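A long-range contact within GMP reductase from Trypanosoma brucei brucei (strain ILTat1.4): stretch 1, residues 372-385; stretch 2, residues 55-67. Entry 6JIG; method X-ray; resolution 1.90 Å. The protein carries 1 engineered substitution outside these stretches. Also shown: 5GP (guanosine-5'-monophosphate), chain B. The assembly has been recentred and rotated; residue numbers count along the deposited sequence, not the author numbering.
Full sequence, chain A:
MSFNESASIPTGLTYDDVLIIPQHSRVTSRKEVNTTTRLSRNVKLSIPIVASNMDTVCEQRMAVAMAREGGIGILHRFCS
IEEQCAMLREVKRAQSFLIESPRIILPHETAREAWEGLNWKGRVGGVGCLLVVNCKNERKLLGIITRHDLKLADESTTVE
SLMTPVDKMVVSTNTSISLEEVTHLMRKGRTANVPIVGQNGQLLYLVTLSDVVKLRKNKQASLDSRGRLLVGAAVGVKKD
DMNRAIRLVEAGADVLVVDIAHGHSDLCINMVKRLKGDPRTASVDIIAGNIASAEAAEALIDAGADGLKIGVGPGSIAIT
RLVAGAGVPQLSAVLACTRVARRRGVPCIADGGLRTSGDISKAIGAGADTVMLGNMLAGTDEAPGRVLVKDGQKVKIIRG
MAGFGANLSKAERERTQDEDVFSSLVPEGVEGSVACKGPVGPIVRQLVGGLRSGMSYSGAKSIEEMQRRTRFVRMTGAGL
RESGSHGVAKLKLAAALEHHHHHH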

# COMPACT_ATOMS: atom_id res chain seq x y z
N MET A 372 -8.99 30.80 -17.05
CA MET A 372 -9.19 29.73 -18.03
C MET A 372 -8.96 28.40 -17.34
O MET A 372 -7.93 28.22 -16.68
CB MET A 372 -8.26 29.88 -19.23
CG MET A 372 -8.39 28.72 -20.20
SD MET A 372 -7.47 28.94 -21.72
CE MET A 372 -8.70 29.77 -22.74
N LEU A 373 -9.90 27.47 -17.50
CA LEU A 373 -9.88 26.20 -16.79
C LEU A 373 -9.83 25.05 -17.77
O LEU A 373 -10.64 24.98 -18.71
CB LEU A 373 -11.12 26.04 -15.92
CG LEU A 373 -11.46 27.18 -14.96
CD1 LEU A 373 -12.72 26.81 -14.20
CD2 LEU A 373 -10.29 27.38 -14.01
N GLY A 374 -8.87 24.14 -17.56
CA GLY A 374 -8.85 22.89 -18.30
C GLY A 374 -9.31 21.76 -17.39
O GLY A 374 -10.45 21.29 -17.48
N ASN A 375 -8.42 21.35 -16.48
CA ASN A 375 -8.66 20.18 -15.64
C ASN A 375 -9.99 20.24 -14.89
O ASN A 375 -10.71 19.24 -14.79
CB ASN A 375 -7.49 20.01 -14.65
CG ASN A 375 -7.57 18.72 -13.87
OD1 ASN A 375 -8.02 17.69 -14.38
ND2 ASN A 375 -7.10 18.76 -12.63
N MET A 376 -10.32 21.40 -14.32
CA MET A 376 -11.55 21.49 -13.53
C MET A 376 -12.81 21.24 -14.37
O MET A 376 -13.84 20.85 -13.81
CB MET A 376 -11.62 22.83 -12.82
CG MET A 376 -10.56 22.96 -11.72
SD MET A 376 -10.41 24.64 -11.06
CE MET A 376 -11.84 24.56 -10.03
N LEU A 377 -12.75 21.42 -15.69
CA LEU A 377 -13.90 21.15 -16.56
C LEU A 377 -13.78 19.86 -17.36
O LEU A 377 -14.77 19.42 -17.95
CB LEU A 377 -14.13 22.32 -17.54
CG LEU A 377 -14.19 23.72 -16.92
CD1 LEU A 377 -14.31 24.80 -18.00
CD2 LEU A 377 -15.33 23.85 -15.93
N ALA A 378 -12.59 19.27 -17.42
CA ALA A 378 -12.44 18.01 -18.12
C ALA A 378 -13.25 16.93 -17.40
O ALA A 378 -13.51 17.02 -16.20
CB ALA A 378 -10.96 17.61 -18.20
N GLY A 379 -13.68 15.93 -18.16
CA GLY A 379 -14.49 14.87 -17.60
C GLY A 379 -15.92 15.25 -17.30
O GLY A 379 -16.66 14.41 -16.76
N THR A 380 -16.34 16.47 -17.60
CA THR A 380 -17.75 16.77 -17.49
C THR A 380 -18.47 16.18 -18.70
O THR A 380 -17.85 15.79 -19.70
CB THR A 380 -17.99 18.27 -17.39
OG1 THR A 380 -17.39 18.93 -18.51
CG2 THR A 380 -17.35 18.82 -16.10
N ASP A 381 -19.80 16.10 -18.59
CA ASP A 381 -20.63 15.62 -19.69
C ASP A 381 -20.28 16.32 -20.99
O ASP A 381 -20.13 15.68 -22.04
CB ASP A 381 -22.11 15.83 -19.38
CG ASP A 381 -22.64 14.89 -18.31
OD1 ASP A 381 -21.86 14.09 -17.74
OD2 ASP A 381 -23.85 14.96 -18.02
N GLU A 382 -20.14 17.65 -20.94
CA GLU A 382 -19.97 18.45 -22.15
C GLU A 382 -18.55 18.43 -22.69
O GLU A 382 -18.34 18.82 -23.84
CB GLU A 382 -20.40 19.90 -21.88
CG GLU A 382 -21.90 20.06 -21.65
CD GLU A 382 -22.32 19.81 -20.21
OE1 GLU A 382 -21.49 19.32 -19.41
OE2 GLU A 382 -23.49 20.10 -19.88
N ALA A 383 -17.57 17.99 -21.90
CA ALA A 383 -16.22 17.86 -22.42
C ALA A 383 -16.19 16.78 -23.49
O ALA A 383 -16.97 15.83 -23.45
CB ALA A 383 -15.24 17.52 -21.30
N PRO A 384 -15.32 16.92 -24.49
CA PRO A 384 -15.24 15.91 -25.55
C PRO A 384 -14.72 14.59 -25.00
O PRO A 384 -14.16 14.51 -23.90
CB PRO A 384 -14.25 16.50 -26.55
CG PRO A 384 -14.12 17.94 -26.19
CD PRO A 384 -14.40 18.05 -24.73
N GLY A 385 -14.91 13.54 -25.79
CA GLY A 385 -14.29 12.25 -25.53
C GLY A 385 -15.26 11.23 -24.97
O GLY A 385 -16.39 11.53 -24.58
P 5GP B . -5.37 23.42 -16.15
O1P 5GP B . -4.38 23.39 -15.00
O2P 5GP B . -5.70 22.04 -16.70
O3P 5GP B . -6.58 24.29 -15.91
O5' 5GP B . -4.55 24.21 -17.27
C5' 5GP B . -4.95 24.27 -18.63
C4' 5GP B . -3.98 25.11 -19.44
O4' 5GP B . -2.74 24.38 -19.61
C3' 5GP B . -4.39 25.43 -20.87
O3' 5GP B . -5.35 26.48 -20.95
C2' 5GP B . -3.05 25.73 -21.55
O2' 5GP B . -2.62 27.07 -21.33
C1' 5GP B . -2.08 24.83 -20.78
N9 5GP B . -1.66 23.66 -21.55
C8 5GP B . -2.45 22.74 -22.14
N7 5GP B . -1.65 21.81 -22.72
C5 5GP B . -0.36 22.16 -22.45
C6 5GP B . 0.87 21.60 -22.76
O6 5GP B . 0.92 20.54 -23.42
N1 5GP B . 1.99 22.21 -22.35
C2 5GP B . 1.95 23.35 -21.64
N2 5GP B . 3.10 23.94 -21.24
N3 5GP B . 0.77 23.91 -21.31
C4 5GP B . -0.38 23.32 -21.71
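Stretch 2 (55-67) DTVCEQRMAVAMA

At the apolar centre, Met62 (chi1 t, chi2 p, chi3 p) starts sideways but brings its end nearer stretch 1, so that its CE lies 4.1 Å from Leu377 CB, 4.2 Å from Ala383 CB and 3.3 Å from Thr380 OG1. The methyl thus sits between the two ends of the type II turn, Leu377 and Thr380, and the Glu382-Ala383 backbone beyond it; Thr380 OG1 donates to Leu377 O (2.7 Å) within that turn. One helical turn on, Met66 SD lies 4.2 Å from Leu377 CD1. Before the helix, Val57 (chi1 t) places CG1 4.2 Å from Leu377 CB and CG2 4.2 Å from Ala378 CB; its CG2 is also 3.6 Å from Gly374 O. Gly374 N and Asn375 N hydrogen-bond the phosphate of guanosine-5'-monophosphate at O3P and O2P (2.8 Å each), so Val57 packs directly beside the phosphate-binding loop.

Stretch 2 packs on stretch 1 as a loop (residues 55-59) that passes into a helix from Gln60 onward, with Glu59 at the N-cap position. Farther out, the chains run in opposite senses: the CA atoms pair Glu382 with Met62 (4.8 Å), Ala383 with Val57 (4.7 Å) and Pro384 with Thr56 (5.3 Å). Ala383 CA makes a CA-H...O contact with Val57 O (3.6 Å), and Pro384 CD approaches the same Val57 O to 3.2 Å. Pro384, its ring C-gamma exo, also sets CG 3.6 Å from Glu59 CG. Glu382 CG meets Ala65 CB at 3.9 Å before the carboxylate leads away.

At the polar edge no direct hydrogen bond joins the modelled atoms; Arg61 is modelled only to CD. Water 1 bridges instead, accepting from Glu59 N (3.0 Å) and Met62 N (2.9 Å) and donating to Glu382 O (2.6 Å), thereby tying the start of the helix to stretch 1.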

# COMPACT_ATOMS: atom_id res chain seq x y z
N ASP A 55 -8.31 19.94 -26.60
CA ASP A 55 -9.19 19.02 -27.31
C ASP A 55 -9.83 17.99 -26.39
O ASP A 55 -10.61 17.18 -26.88
CB ASP A 55 -8.45 18.35 -28.48
CG ASP A 55 -7.32 17.40 -28.06
OD1 ASP A 55 -7.03 17.27 -26.85
OD2 ASP A 55 -6.73 16.78 -28.98
N THR A 56 -9.56 18.04 -25.08
CA THR A 56 -10.31 17.26 -24.11
C THR A 56 -11.22 18.13 -23.24
O THR A 56 -11.81 17.63 -22.28
CB THR A 56 -9.36 16.45 -23.22
OG1 THR A 56 -8.42 17.33 -22.60
CG2 THR A 56 -8.60 15.42 -24.05
N VAL A 57 -11.35 19.42 -23.55
CA VAL A 57 -12.16 20.30 -22.72
C VAL A 57 -13.25 20.99 -23.54
O VAL A 57 -14.44 20.88 -23.20
CB VAL A 57 -11.28 21.34 -22.00
CG1 VAL A 57 -12.15 22.33 -21.26
CG2 VAL A 57 -10.32 20.66 -21.01
N CYS A 58 -12.89 21.68 -24.62
CA CYS A 58 -13.85 22.58 -25.27
C CYS A 58 -14.05 22.26 -26.75
O CYS A 58 -13.26 22.68 -27.60
CB CYS A 58 -13.42 24.04 -25.10
SG CYS A 58 -14.73 25.21 -25.68
N GLU A 59 -15.14 21.57 -27.06
CA GLU A 59 -15.68 21.62 -28.42
C GLU A 59 -17.08 22.22 -28.34
O GLU A 59 -17.35 23.00 -27.41
CB GLU A 59 -15.62 20.23 -29.07
CG GLU A 59 -14.13 19.83 -29.30
CD GLU A 59 -13.91 18.54 -30.09
OE1 GLU A 59 -12.76 18.35 -30.55
OE2 GLU A 59 -14.84 17.73 -30.24
N GLN A 60 -17.97 21.91 -29.28
CA GLN A 60 -19.20 22.70 -29.39
C GLN A 60 -20.09 22.55 -28.15
O GLN A 60 -20.73 23.52 -27.73
CB GLN A 60 -19.96 22.35 -30.68
CG GLN A 60 -20.46 20.92 -30.75
CD GLN A 60 -19.52 20.01 -31.52
OE1 GLN A 60 -18.30 20.08 -31.37
NE2 GLN A 60 -20.09 19.15 -32.35
N ARG A 61 -20.16 21.35 -27.56
CA ARG A 61 -21.07 21.19 -26.43
C ARG A 61 -20.60 21.97 -25.21
O ARG A 61 -21.42 22.55 -24.48
CB ARG A 61 -21.25 19.71 -26.09
CG ARG A 61 -22.35 19.02 -26.92
CD ARG A 61 -22.45 17.52 -26.64
N MET A 62 -19.29 22.02 -24.97
CA MET A 62 -18.75 22.80 -23.86
C MET A 62 -18.91 24.29 -24.10
O MET A 62 -19.29 25.04 -23.19
CB MET A 62 -17.27 22.45 -23.64
CG MET A 62 -16.57 23.34 -22.60
SD MET A 62 -17.27 23.05 -20.94
CE MET A 62 -16.70 21.38 -20.62
N ALA A 63 -18.62 24.75 -25.33
CA ALA A 63 -18.76 26.17 -25.65
C ALA A 63 -20.20 26.63 -25.45
O ALA A 63 -20.44 27.73 -24.94
CB ALA A 63 -18.31 26.43 -27.10
N VAL A 64 -21.17 25.80 -25.82
CA VAL A 64 -22.58 26.16 -25.63
C VAL A 64 -22.91 26.25 -24.15
O VAL A 64 -23.58 27.19 -23.70
CB VAL A 64 -23.48 25.13 -26.34
CG1 VAL A 64 -24.92 25.24 -25.81
CG2 VAL A 64 -23.43 25.33 -27.85
N ALA A 65 -22.43 25.29 -23.36
CA ALA A 65 -22.74 25.28 -21.94
C ALA A 65 -22.11 26.48 -21.24
O ALA A 65 -22.75 27.11 -20.39
CB ALA A 65 -22.26 23.97 -21.32
N MET A 66 -20.87 26.81 -21.59
CA MET A 66 -20.19 27.92 -20.91
C MET A 66 -20.88 29.25 -21.20
O MET A 66 -21.07 30.07 -20.30
CB MET A 66 -18.72 27.98 -21.34
CG MET A 66 -17.86 26.82 -20.85
SD MET A 66 -17.86 26.73 -19.03
CE MET A 66 -17.59 28.44 -18.56
N ALA A 67 -21.22 29.49 -22.46
CA ALA A 67 -21.93 30.72 -22.80
C ALA A 67 -23.28 30.79 -22.09
O ALA A 67 -23.71 31.87 -21.65
CB ALA A 67 -22.11 30.82 -24.32
O HOH W 1 -17.47 20.04 -25.96